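Local coordinates for protein acetolactate synthase isozyme 1 large subunit (Escherichia coli, PDB 6LPI) that is the large subunit of an acetolactate synthase, a thiamine-diphosphate family enzyme that holds thiamine diphosphate, a magnesium ion and flavin-adenine dinucleotide, at residues M242-L247 against L258-M263; I386-V391 against Q409-G414; I106-Q111 against V166-P171; Y139-I144 against K172-A177. One frame throughout, in Å; residues are numbered along the deposited sequence.

Contacts 1 and 2 meet at FAD. Their centres are 13 Å apart, Leu244 O and Trp410 NE1 lie 2.8 Å apart in a probable hydrogen bond, and both contacts touch FAD. Contact 2 also reaches thiamine diphosphate through Val391, whereas the side chain of Leu244 in contact 1 stays about 11 Å from it. Contacts 3 and 4 form a second pair, with centres 10 Å apart: strand 166-171 runs directly into helix 172-175, and Gln111 O lies 2.8 Å from Lys172 N. The pairs are well separated, contacts 2 and 3 being about 15 Å apart at their nearest atoms. Each of contacts 1, 2 and 3 joins neighbouring strands of a different parallel sheet.

Contact 1: M242-L247 against L258-M263; sequences MTLMAL and LGMLGM. With FAD (flavin-adenine dinucleotide), chain I.
The thioether of Met260 lies alongside Leu244, both side chains pointing the same way, with Met260 SD 4.0 Å from Leu244 CD1. Leu247 comes in at a slant to the root of the same methionine, where its CD2 meets Met260 CB. This is the margin of a parallel sheet with the 3-2-1-4-5-6 strand order of a Rossmann-type fold: strand 257-260 is outermost, strand 240-242 is next to it, and a single parallel bridge pairs Met242 with Met260, their CA atoms 4.8 Å apart. Met242 N donates to Gly259 O over 3.1 Å (N-H...O 159°). The return bond, from Leu261 N to Met242 O, is weak, and Met242 O also takes a CA-H...O contact from Met260. Bends at chi2 and chi3 turn the Met242 chain so that its CE comes 3.9 Å from Gly259 CA.

Past the bridge, the segments share the flavin. FAD N3 donates to Leu261 O at 2.9 Å and a nearly straight 168°, while Leu244 N makes a weak hydrogen bond to FAD O2. Leu244 touches the ring system with CB near FAD N1 and CD2 near FAD N10. Helix 393-401 packs against these side chains, Met396 on Met260 and Ala399 on Leu244. Thr243 OG1, set between the backbone N and the carbonyl carbon (chi1 62°), donates to the phosphate atom FAD O2P over 3.1 Å.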
# COMPACT_ATOMS: atom_id res chain seq x y z
N MET B 242 -5.66 13.16 -8.39
CA MET B 242 -5.16 12.22 -7.40
C MET B 242 -5.27 10.80 -7.92
O MET B 242 -6.14 10.49 -8.73
CB MET B 242 -5.91 12.35 -6.07
CG MET B 242 -5.84 13.71 -5.43
SD MET B 242 -7.37 14.12 -4.54
CE MET B 242 -8.42 14.77 -5.84
N THR B 243 -4.36 9.95 -7.47
CA THR B 243 -4.51 8.52 -7.72
C THR B 243 -5.56 7.94 -6.79
O THR B 243 -6.05 8.62 -5.88
CB THR B 243 -3.19 7.80 -7.48
OG1 THR B 243 -2.84 7.97 -6.11
CG2 THR B 243 -2.11 8.37 -8.36
N LEU B 244 -5.89 6.66 -6.99
CA LEU B 244 -6.78 5.98 -6.05
C LEU B 244 -6.29 6.06 -4.61
O LEU B 244 -7.10 6.06 -3.67
CB LEU B 244 -6.97 4.52 -6.45
CG LEU B 244 -7.93 3.73 -5.56
CD1 LEU B 244 -9.32 4.26 -5.73
CD2 LEU B 244 -7.86 2.26 -5.92
N MET B 245 -4.97 6.10 -4.40
CA MET B 245 -4.37 6.12 -3.07
C MET B 245 -4.33 7.51 -2.46
O MET B 245 -3.88 7.63 -1.32
CB MET B 245 -2.93 5.57 -3.13
CG MET B 245 -2.82 4.18 -3.71
SD MET B 245 -3.94 3.05 -2.88
CE MET B 245 -2.90 2.73 -1.43
N ALA B 246 -4.72 8.55 -3.20
CA ALA B 246 -4.61 9.92 -2.72
C ALA B 246 -5.96 10.62 -2.54
O ALA B 246 -6.00 11.82 -2.21
CB ALA B 246 -3.73 10.74 -3.68
N LEU B 247 -7.07 9.91 -2.75
CA LEU B 247 -8.38 10.50 -2.53
C LEU B 247 -8.47 11.09 -1.13
O LEU B 247 -8.01 10.49 -0.15
CB LEU B 247 -9.46 9.44 -2.72
CG LEU B 247 -9.44 8.72 -4.07
CD1 LEU B 247 -10.74 7.92 -4.23
CD2 LEU B 247 -9.15 9.65 -5.31
N LEU B 258 -9.40 17.89 -9.90
CA LEU B 258 -9.72 17.09 -11.07
C LEU B 258 -10.22 15.73 -10.68
O LEU B 258 -10.53 14.92 -11.55
CB LEU B 258 -8.47 16.91 -11.92
CG LEU B 258 -7.88 18.13 -12.57
CD1 LEU B 258 -6.67 17.67 -13.34
CD2 LEU B 258 -8.91 18.71 -13.50
N GLY B 259 -10.31 15.46 -9.38
CA GLY B 259 -10.64 14.13 -8.95
C GLY B 259 -9.57 13.16 -9.41
O GLY B 259 -8.44 13.54 -9.73
N MET B 260 -9.97 11.91 -9.55
CA MET B 260 -9.03 10.84 -9.82
C MET B 260 -8.85 10.63 -11.31
O MET B 260 -9.81 10.71 -12.08
CB MET B 260 -9.50 9.55 -9.17
CG MET B 260 -8.86 8.32 -9.72
SD MET B 260 -9.32 6.84 -8.82
CE MET B 260 -10.60 6.28 -9.92
N LEU B 261 -7.61 10.40 -11.72
CA LEU B 261 -7.24 10.11 -13.09
C LEU B 261 -7.13 8.61 -13.35
O LEU B 261 -7.10 7.79 -12.43
CB LEU B 261 -5.91 10.80 -13.41
CG LEU B 261 -4.69 10.00 -13.00
CD1 LEU B 261 -3.44 10.66 -13.55
CD2 LEU B 261 -4.63 9.90 -11.49
N GLY B 262 -7.09 8.24 -14.62
CA GLY B 262 -6.70 6.88 -14.94
C GLY B 262 -7.77 5.93 -15.45
O GLY B 262 -8.74 6.35 -16.08
N MET B 263 -7.60 4.65 -15.13
CA MET B 263 -8.33 3.58 -15.81
C MET B 263 -9.82 3.78 -15.71
O MET B 263 -10.55 3.59 -16.69
CB MET B 263 -7.94 2.23 -15.20
CG MET B 263 -8.99 1.13 -15.31
SD MET B 263 -8.28 -0.55 -15.46
CE MET B 263 -7.60 -0.87 -13.87
PA FAD I . 1.40 4.35 -4.14
O1A FAD I . 0.25 4.62 -3.26
O2A FAD I . 2.02 2.98 -4.08
O5B FAD I . 2.40 5.50 -3.71
C5B FAD I . 3.68 5.21 -3.11
C4B FAD I . 4.68 6.14 -3.73
O4B FAD I . 4.86 7.32 -2.89
C3B FAD I . 6.08 5.54 -3.90
O3B FAD I . 6.63 6.04 -5.12
C2B FAD I . 6.78 6.02 -2.63
O2B FAD I . 8.20 6.02 -2.71
C1B FAD I . 6.23 7.44 -2.56
N9A FAD I . 6.35 8.09 -1.27
C8A FAD I . 5.91 7.63 -0.06
N7A FAD I . 6.14 8.46 0.94
C5A FAD I . 6.76 9.54 0.34
C6A FAD I . 7.27 10.75 0.85
N6A FAD I . 7.22 11.09 2.14
N1A FAD I . 7.85 11.60 -0.03
C2A FAD I . 7.91 11.26 -1.32
N3A FAD I . 7.46 10.15 -1.91
C4A FAD I . 6.90 9.32 -1.02
N1 FAD I . -5.31 3.94 -9.65
C2 FAD I . -5.49 5.10 -10.34
O2 FAD I . -4.73 6.05 -10.18
N3 FAD I . -6.54 5.23 -11.23
C4 FAD I . -7.48 4.26 -11.51
O4 FAD I . -8.37 4.49 -12.33
C4X FAD I . -7.28 3.02 -10.78
N5 FAD I . -8.13 2.04 -10.97
C5X FAD I . -7.95 0.86 -10.25
C6 FAD I . -8.84 -0.19 -10.43
C7 FAD I . -8.70 -1.38 -9.72
C7M FAD I . -9.67 -2.51 -9.95
C8 FAD I . -7.64 -1.52 -8.80
C8M FAD I . -7.45 -2.80 -8.03
C9 FAD I . -6.75 -0.47 -8.62
C9A FAD I . -6.89 0.71 -9.34
N10 FAD I . -6.00 1.80 -9.17
C10 FAD I . -6.17 2.96 -9.87
C1' FAD I . -4.88 1.71 -8.23
C2' FAD I . -3.56 1.36 -8.92
O2' FAD I . -3.46 -0.05 -9.09
C3' FAD I . -2.40 1.83 -8.04
O3' FAD I . -2.51 1.24 -6.75
C4' FAD I . -2.30 3.34 -7.88
O4' FAD I . -2.66 3.96 -9.11
C5' FAD I . -0.91 3.78 -7.48
O5' FAD I . -0.99 5.10 -6.91
P FAD I . 0.28 5.79 -6.34
O1P FAD I . 1.15 6.27 -7.51
O2P FAD I . -0.09 6.70 -5.40
O3P FAD I . 1.00 4.59 -5.66

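Contact 2: I386-V391 against Q409-G414; sequences IITTDV and QWLTSG. With FAD (flavin-adenine dinucleotide), chain I.
Ile387 N donates to Gln409 O over 2.8 Å in an almost straight bond (N-H...O 174°), and Leu411 N returns one to Ile387 O, also 2.8 Å. Thr389 N to Leu411 O is longer, 3.2 Å, and more bent at 138°. Further along, side chains pair: Thr412 OG1 donates to Thr389 OG1 at 2.9 Å, and Thr389 OG1 in turn donates a hydrogen bond to Asp390 O, on a lone pair in the carbonyl plane. Asp390 itself turns away, its OD1 bonded to Gly422 N.

The two strands and helix 393-401 between them form a beta-alpha-beta unit, with strand 410-411 outermost in the parallel sheet of the C-terminal thiamine-diphosphate-binding domain. On the side of that helix, Ile387 CG2 lies at the edge of the Trp410 ring, 3.9 Å from CZ3, and Thr389 CG2 approaches CH2 and CZ3 obliquely. Thr412 CB lies 3.8 Å above one face of the Trp410 ring, out toward the rim. Trp410 NE1 is hydrogen-bonded to Leu244 O. On the other side, Thr388 OG1 touches Leu411 CB, with helix 422-432 beyond. Val391 packs on thiamine diphosphate, and Gly414 O accepts a 2.8 Å bond from FAD O2'.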
# COMPACT_ATOMS: atom_id res chain seq x y z
N ILE B 386 -14.62 6.87 8.59
CA ILE B 386 -13.55 6.18 7.90
C ILE B 386 -14.22 5.27 6.88
O ILE B 386 -15.22 4.61 7.21
CB ILE B 386 -12.64 5.39 8.87
CG1 ILE B 386 -11.90 6.37 9.79
CG2 ILE B 386 -11.64 4.58 8.12
CD1 ILE B 386 -11.50 5.77 11.11
N ILE B 387 -13.72 5.27 5.64
CA ILE B 387 -14.31 4.52 4.53
C ILE B 387 -13.30 3.50 4.03
O ILE B 387 -12.15 3.83 3.72
CB ILE B 387 -14.79 5.40 3.37
CG1 ILE B 387 -15.81 6.44 3.86
CG2 ILE B 387 -15.45 4.55 2.23
CD1 ILE B 387 -15.28 7.75 4.37
N THR B 388 -13.75 2.27 3.95
CA THR B 388 -13.01 1.09 3.54
C THR B 388 -13.74 0.46 2.36
O THR B 388 -14.95 0.65 2.20
CB THR B 388 -12.97 0.13 4.76
OG1 THR B 388 -11.96 0.55 5.67
CG2 THR B 388 -12.76 -1.25 4.37
N THR B 389 -13.02 -0.25 1.48
CA THR B 389 -13.67 -0.94 0.37
C THR B 389 -13.00 -2.28 0.13
O THR B 389 -11.84 -2.49 0.50
CB THR B 389 -13.67 -0.22 -0.99
OG1 THR B 389 -12.46 -0.53 -1.70
CG2 THR B 389 -13.82 1.27 -0.87
N ASP B 390 -13.74 -3.19 -0.47
CA ASP B 390 -13.13 -4.35 -1.10
C ASP B 390 -12.75 -3.98 -2.55
O ASP B 390 -12.52 -2.81 -2.87
CB ASP B 390 -14.07 -5.56 -0.95
CG ASP B 390 -13.72 -6.44 0.28
OD1 ASP B 390 -12.52 -6.77 0.40
OD2 ASP B 390 -14.61 -6.84 1.09
N VAL B 391 -12.61 -4.97 -3.43
CA VAL B 391 -12.08 -4.77 -4.77
C VAL B 391 -13.10 -5.21 -5.82
O VAL B 391 -13.65 -6.31 -5.74
CB VAL B 391 -10.76 -5.53 -4.95
CG1 VAL B 391 -10.35 -5.52 -6.41
CG2 VAL B 391 -9.68 -4.88 -4.09
N GLN B 409 -8.66 8.89 5.56
CA GLN B 409 -10.07 8.54 5.69
C GLN B 409 -10.46 7.40 4.77
O GLN B 409 -11.36 6.63 5.10
CB GLN B 409 -10.94 9.77 5.39
CG GLN B 409 -12.35 9.43 5.03
CD GLN B 409 -13.24 10.64 4.96
OE1 GLN B 409 -14.20 10.75 5.73
NE2 GLN B 409 -12.95 11.54 4.03
N TRP B 410 -9.72 7.26 3.68
CA TRP B 410 -9.99 6.35 2.58
C TRP B 410 -8.99 5.20 2.65
O TRP B 410 -7.77 5.43 2.56
CB TRP B 410 -9.88 7.12 1.27
CG TRP B 410 -9.91 6.37 0.01
CD1 TRP B 410 -8.90 6.29 -0.91
CD2 TRP B 410 -11.01 5.65 -0.53
NE1 TRP B 410 -9.32 5.54 -1.99
CE2 TRP B 410 -10.61 5.13 -1.78
CE3 TRP B 410 -12.30 5.36 -0.07
CZ2 TRP B 410 -11.44 4.35 -2.57
CZ3 TRP B 410 -13.13 4.59 -0.86
CH2 TRP B 410 -12.69 4.10 -2.10
N LEU B 411 -9.49 3.99 2.88
CA LEU B 411 -8.71 2.76 3.01
C LEU B 411 -9.11 1.81 1.90
O LEU B 411 -10.18 1.20 1.96
CB LEU B 411 -8.94 2.08 4.36
CG LEU B 411 -8.10 2.37 5.62
CD1 LEU B 411 -8.06 3.83 5.95
CD2 LEU B 411 -8.62 1.57 6.81
N THR B 412 -8.25 1.63 0.92
CA THR B 412 -8.51 0.67 -0.15
C THR B 412 -7.21 -0.05 -0.50
O THR B 412 -6.12 0.44 -0.24
CB THR B 412 -9.09 1.35 -1.39
OG1 THR B 412 -9.71 0.36 -2.23
CG2 THR B 412 -8.02 2.06 -2.16
N SER B 413 -7.36 -1.25 -1.03
CA SER B 413 -6.22 -2.04 -1.49
C SER B 413 -6.02 -1.75 -2.98
O SER B 413 -6.84 -2.15 -3.81
CB SER B 413 -6.48 -3.52 -1.22
OG SER B 413 -5.55 -4.35 -1.88
N GLY B 414 -4.96 -1.01 -3.32
CA GLY B 414 -4.70 -0.56 -4.69
C GLY B 414 -3.63 -1.27 -5.50
O GLY B 414 -3.81 -1.55 -6.70
PA FAD I . 1.40 4.35 -4.14
O1A FAD I . 0.25 4.62 -3.26
O2A FAD I . 2.02 2.98 -4.08
O5B FAD I . 2.40 5.50 -3.71
C5B FAD I . 3.68 5.21 -3.11
C4B FAD I . 4.68 6.14 -3.73
O4B FAD I . 4.86 7.32 -2.89
C3B FAD I . 6.08 5.54 -3.90
O3B FAD I . 6.63 6.04 -5.12
C2B FAD I . 6.78 6.02 -2.63
O2B FAD I . 8.20 6.02 -2.71
C1B FAD I . 6.23 7.44 -2.56
N9A FAD I . 6.35 8.09 -1.27
C8A FAD I . 5.91 7.63 -0.06
N7A FAD I . 6.14 8.46 0.94
C5A FAD I . 6.76 9.54 0.34
C6A FAD I . 7.27 10.75 0.85
N6A FAD I . 7.22 11.09 2.14
N1A FAD I . 7.85 11.60 -0.03
C2A FAD I . 7.91 11.26 -1.32
N3A FAD I . 7.46 10.15 -1.91
C4A FAD I . 6.90 9.32 -1.02
N1 FAD I . -5.31 3.94 -9.65
C2 FAD I . -5.49 5.10 -10.34
O2 FAD I . -4.73 6.05 -10.18
N3 FAD I . -6.54 5.23 -11.23
C4 FAD I . -7.48 4.26 -11.51
O4 FAD I . -8.37 4.49 -12.33
C4X FAD I . -7.28 3.02 -10.78
N5 FAD I . -8.13 2.04 -10.97
C5X FAD I . -7.95 0.86 -10.25
C6 FAD I . -8.84 -0.19 -10.43
C7 FAD I . -8.70 -1.38 -9.72
C7M FAD I . -9.67 -2.51 -9.95
C8 FAD I . -7.64 -1.52 -8.80
C8M FAD I . -7.45 -2.80 -8.03
C9 FAD I . -6.75 -0.47 -8.62
C9A FAD I . -6.89 0.71 -9.34
N10 FAD I . -6.00 1.80 -9.17
C10 FAD I . -6.17 2.96 -9.87
C1' FAD I . -4.88 1.71 -8.23
C2' FAD I . -3.56 1.36 -8.92
O2' FAD I . -3.46 -0.05 -9.09
C3' FAD I . -2.40 1.83 -8.04
O3' FAD I . -2.51 1.24 -6.75
C4' FAD I . -2.30 3.34 -7.88
O4' FAD I . -2.66 3.96 -9.11
C5' FAD I . -0.91 3.78 -7.48
O5' FAD I . -0.99 5.10 -6.91
P FAD I . 0.28 5.79 -6.34
O1P FAD I . 1.15 6.27 -7.51
O2P FAD I . -0.09 6.70 -5.40
O3P FAD I . 1.00 4.59 -5.66

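Contact 3: I106-Q111 against V166-P171; sequences ICITGQ and VWIDIP
The Trp167 indole carries Cys107 SG over one face: the sulfur is 3.6 Å from the centroid of the five-membered ring and only 10° off its normal, a sulfur-aromatic contact. SG points there because it is anti to its backbone N. Thr109 approaches the indole obliquely, its OG1 3.3 Å from Trp167 NE1. The other flat pair is the Gln111 amide and the Asp169 carboxylate, whose planes are 70° apart. Gln111 NE2 gives Asp169 OD1 a weak hydrogen bond of 2.9 Å, and a second weak one goes from this amide to Val125 O. OD2 of Asp169 turns to Thr109 CG2.

Beneath these groups the backbones pair in parallel from Ile106-Val166 to Gln111-Pro171, the strand axes 29° apart. Five N-H...O bonds join them; Ile168 N to Cys107 O is 2.8 Å, while Gln111 N to Ile170 O is more bent. The reverse side is aliphatic, with Ile108 CG2 3.9 Å from Ile170 CD1.

Both strands lie within the parallel sheet of the N-terminal thiamine-diphosphate-binding domain, order 2-1-3-4-6-5, strand 78-82 flanking one and strand 137-140 the other. Helices 86-101 and 127-131 cover the Cys107-Trp167 side, and helix 147-159 packs on Ile106 and Ile168.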
# COMPACT_ATOMS: atom_id res chain seq x y z
N ILE B 106 4.61 -4.81 11.03
CA ILE B 106 5.52 -5.80 11.59
C ILE B 106 4.73 -7.07 11.77
O ILE B 106 3.67 -7.08 12.41
CB ILE B 106 6.18 -5.35 12.90
CG1 ILE B 106 7.37 -4.44 12.64
CG2 ILE B 106 6.64 -6.55 13.69
CD1 ILE B 106 7.05 -3.04 12.38
N CYS B 107 5.24 -8.15 11.19
CA CYS B 107 4.59 -9.45 11.19
C CYS B 107 5.51 -10.42 11.91
O CYS B 107 6.64 -10.65 11.48
CB CYS B 107 4.34 -9.86 9.74
SG CYS B 107 4.21 -11.59 9.43
N ILE B 108 5.02 -11.01 13.00
CA ILE B 108 5.83 -11.88 13.85
C ILE B 108 5.27 -13.29 13.79
O ILE B 108 4.08 -13.52 14.01
CB ILE B 108 5.89 -11.37 15.30
CG1 ILE B 108 6.72 -10.08 15.37
CG2 ILE B 108 6.49 -12.40 16.18
CD1 ILE B 108 6.51 -9.28 16.64
N THR B 109 6.14 -14.23 13.48
CA THR B 109 5.76 -15.62 13.30
C THR B 109 6.66 -16.50 14.15
O THR B 109 7.87 -16.26 14.25
CB THR B 109 5.85 -15.96 11.79
OG1 THR B 109 4.66 -15.51 11.12
CG2 THR B 109 5.98 -17.43 11.56
N GLY B 110 6.07 -17.49 14.81
CA GLY B 110 6.87 -18.48 15.49
C GLY B 110 7.46 -19.45 14.49
O GLY B 110 6.93 -19.64 13.39
N GLN B 111 8.57 -20.08 14.86
CA GLN B 111 9.13 -21.09 13.97
C GLN B 111 9.68 -22.22 14.82
O GLN B 111 9.89 -22.07 16.03
CB GLN B 111 10.19 -20.47 13.04
CG GLN B 111 11.00 -21.45 12.16
CD GLN B 111 10.23 -21.98 10.95
OE1 GLN B 111 9.50 -22.97 11.04
NE2 GLN B 111 10.39 -21.32 9.80
N VAL B 166 7.80 -5.73 7.48
CA VAL B 166 8.96 -6.51 7.84
C VAL B 166 8.46 -7.74 8.57
O VAL B 166 7.57 -7.67 9.44
CB VAL B 166 9.95 -5.73 8.72
CG1 VAL B 166 11.22 -6.54 8.91
CG2 VAL B 166 10.26 -4.39 8.09
N TRP B 167 9.05 -8.88 8.23
CA TRP B 167 8.63 -10.17 8.75
C TRP B 167 9.74 -10.68 9.66
O TRP B 167 10.90 -10.79 9.24
CB TRP B 167 8.36 -11.13 7.59
CG TRP B 167 7.66 -12.37 7.99
CD1 TRP B 167 7.85 -13.09 9.13
CD2 TRP B 167 6.65 -13.06 7.25
NE1 TRP B 167 7.02 -14.18 9.15
CE2 TRP B 167 6.27 -14.18 8.00
CE3 TRP B 167 6.04 -12.83 6.01
CZ2 TRP B 167 5.30 -15.07 7.57
CZ3 TRP B 167 5.07 -13.72 5.58
CH2 TRP B 167 4.71 -14.83 6.36
N ILE B 168 9.39 -10.96 10.91
CA ILE B 168 10.35 -11.49 11.87
C ILE B 168 9.88 -12.90 12.23
O ILE B 168 8.83 -13.07 12.87
CB ILE B 168 10.48 -10.59 13.11
CG1 ILE B 168 10.61 -9.12 12.69
CG2 ILE B 168 11.70 -10.99 13.95
CD1 ILE B 168 10.26 -8.14 13.77
N ASP B 169 10.70 -13.90 11.86
CA ASP B 169 10.47 -15.30 12.20
C ASP B 169 11.35 -15.67 13.41
O ASP B 169 12.57 -15.55 13.35
CB ASP B 169 10.78 -16.17 10.99
CG ASP B 169 10.04 -17.49 11.01
OD1 ASP B 169 10.55 -18.44 10.40
OD2 ASP B 169 8.95 -17.57 11.60
N ILE B 170 10.72 -16.13 14.49
CA ILE B 170 11.46 -16.34 15.74
C ILE B 170 11.28 -17.79 16.20
O ILE B 170 10.17 -18.20 16.58
CB ILE B 170 11.01 -15.37 16.84
CG1 ILE B 170 10.94 -13.94 16.32
CG2 ILE B 170 12.00 -15.39 17.99
CD1 ILE B 170 10.17 -13.02 17.25
N PRO B 171 12.35 -18.59 16.15
CA PRO B 171 12.25 -19.97 16.61
C PRO B 171 11.83 -20.06 18.07
O PRO B 171 12.24 -19.25 18.92
CB PRO B 171 13.66 -20.51 16.40
CG PRO B 171 14.18 -19.72 15.27
CD PRO B 171 13.60 -18.35 15.42

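Contact 4: Y139-I144 against K172-A177; sequences YLVRHI and KDVQTA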
# COMPACT_ATOMS: atom_id res chain seq x y z
N TYR B 139 13.51 -11.42 8.66
CA TYR B 139 14.53 -11.95 9.57
C TYR B 139 14.22 -13.38 9.97
O TYR B 139 13.06 -13.76 10.11
CB TYR B 139 14.67 -11.15 10.86
CG TYR B 139 15.10 -9.73 10.68
CD1 TYR B 139 14.14 -8.70 10.63
CD2 TYR B 139 16.44 -9.39 10.57
CE1 TYR B 139 14.51 -7.38 10.47
CE2 TYR B 139 16.83 -8.05 10.41
CZ TYR B 139 15.85 -7.05 10.36
OH TYR B 139 16.20 -5.73 10.20
N LEU B 140 15.29 -14.16 10.18
CA LEU B 140 15.21 -15.42 10.91
C LEU B 140 16.18 -15.31 12.09
O LEU B 140 17.39 -15.44 11.90
CB LEU B 140 15.56 -16.62 10.04
CG LEU B 140 15.67 -17.92 10.86
CD1 LEU B 140 14.30 -18.45 11.28
CD2 LEU B 140 16.43 -19.00 10.15
N VAL B 141 15.62 -15.16 13.29
CA VAL B 141 16.41 -14.97 14.51
C VAL B 141 16.97 -16.33 14.90
O VAL B 141 16.24 -17.22 15.34
CB VAL B 141 15.55 -14.41 15.65
CG1 VAL B 141 16.43 -14.09 16.86
CG2 VAL B 141 14.82 -13.19 15.17
N ARG B 142 18.29 -16.48 14.81
CA ARG B 142 18.83 -17.82 15.02
C ARG B 142 19.31 -18.00 16.47
O ARG B 142 19.34 -19.13 16.95
CB ARG B 142 20.02 -18.12 14.07
CG ARG B 142 20.05 -17.58 12.59
CD ARG B 142 20.94 -18.24 11.51
NE ARG B 142 20.58 -18.22 10.11
CZ ARG B 142 20.18 -19.25 9.37
NH1 ARG B 142 20.01 -19.04 8.05
NH2 ARG B 142 19.78 -20.39 9.91
N HIS B 143 19.75 -16.92 17.15
CA HIS B 143 20.01 -16.93 18.59
C HIS B 143 19.44 -15.66 19.22
O HIS B 143 19.27 -14.62 18.57
CB HIS B 143 21.51 -17.03 18.95
CG HIS B 143 21.76 -17.43 20.39
ND1 HIS B 143 20.94 -18.31 21.07
CD2 HIS B 143 22.73 -17.07 21.27
CE1 HIS B 143 21.39 -18.47 22.30
NE2 HIS B 143 22.48 -17.74 22.44
N ILE B 144 19.15 -15.77 20.52
CA ILE B 144 18.38 -14.74 21.23
C ILE B 144 19.17 -13.44 21.33
O ILE B 144 18.58 -12.36 21.40
CB ILE B 144 17.94 -15.28 22.61
CG1 ILE B 144 17.05 -14.28 23.36
CG2 ILE B 144 19.13 -15.63 23.48
CD1 ILE B 144 16.45 -14.88 24.62
N LYS B 172 10.98 -21.04 18.34
CA LYS B 172 10.44 -21.26 19.68
C LYS B 172 11.55 -21.37 20.72
O LYS B 172 11.38 -20.94 21.87
CB LYS B 172 9.56 -22.51 19.65
CG LYS B 172 8.96 -22.92 20.96
CD LYS B 172 8.13 -24.17 20.75
CE LYS B 172 7.53 -24.64 22.06
NZ LYS B 172 6.41 -25.59 21.85
N ASP B 173 12.69 -21.98 20.37
CA ASP B 173 13.75 -22.13 21.37
C ASP B 173 14.47 -20.81 21.63
O ASP B 173 15.13 -20.68 22.66
CB ASP B 173 14.75 -23.23 20.99
CG ASP B 173 15.51 -22.94 19.70
OD1 ASP B 173 14.93 -22.38 18.75
OD2 ASP B 173 16.71 -23.29 19.64
N VAL B 174 14.34 -19.84 20.73
CA VAL B 174 14.81 -18.49 21.05
C VAL B 174 13.84 -17.77 21.97
O VAL B 174 14.26 -17.06 22.89
CB VAL B 174 15.06 -17.70 19.76
CG1 VAL B 174 15.28 -16.23 20.10
CG2 VAL B 174 16.28 -18.28 19.10
N GLN B 175 12.54 -17.97 21.77
CA GLN B 175 11.54 -17.36 22.64
C GLN B 175 11.63 -17.83 24.09
O GLN B 175 11.34 -17.05 25.00
CB GLN B 175 10.14 -17.64 22.10
CG GLN B 175 10.01 -17.33 20.64
CD GLN B 175 8.68 -17.76 20.10
OE1 GLN B 175 7.68 -17.77 20.82
NE2 GLN B 175 8.64 -18.11 18.82
N THR B 176 12.03 -19.09 24.33
CA THR B 176 12.02 -19.62 25.69
C THR B 176 13.39 -19.60 26.34
O THR B 176 13.51 -19.93 27.52
CB THR B 176 11.52 -21.07 25.71
OG1 THR B 176 12.23 -21.84 24.75
CG2 THR B 176 10.01 -21.11 25.36
N ALA B 177 14.42 -19.19 25.60
CA ALA B 177 15.72 -18.86 26.16
C ALA B 177 15.61 -17.67 27.11
O ALA B 177 14.60 -16.97 27.16
CB ALA B 177 16.71 -18.57 25.03
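In both Ile144 and Val174 CG1 is anti to the backbone N, at chi1 -176° and 169°; for the valine this puts CG1 against Ile144 CB, 3.8 Å away. The two side chains run antiparallel past one another. A chi2 of 172° keeps the isoleucine extended, and its CD1 reaches Ala177 CB at 3.7 Å and the backbone atom Val174 O at 3.5 Å. Val141 crosses Val174 at about a right angle, with CG1 of Val141 4.0 Å from CG1 of Val174. The other valine branch, CG2 of Val174, rests against the backbone, 3.8 Å from Arg142 O and near Val141 O. No hydrogen bond crosses the contact, which is held by apolar packing alone.

Strand 137-140, outermost in the parallel sheet, helix 147-159 and the neighbouring strand 166-171 form a beta-alpha-beta crossover. The contact packs the loop leaving the first strand on helix 172-175, which follows the second. Val141 also packs on Ile168 of that second strand, and Asp173 OD1 is bonded to Ala114 N.

Within 172-177, Thr176 N and OG1 both donate to Lys172 O, each over 3.1 Å, from opposite faces of the carbonyl plane. Toward solvent, the His143 ring has Ile144 CG2 3.8 Å above one face, near the rim. Leu140 CD2 lies over one face of the Arg142 guanidinium, whose NH1 is hydrogen-bonded to the backbone of a chain of another protein in the assembly.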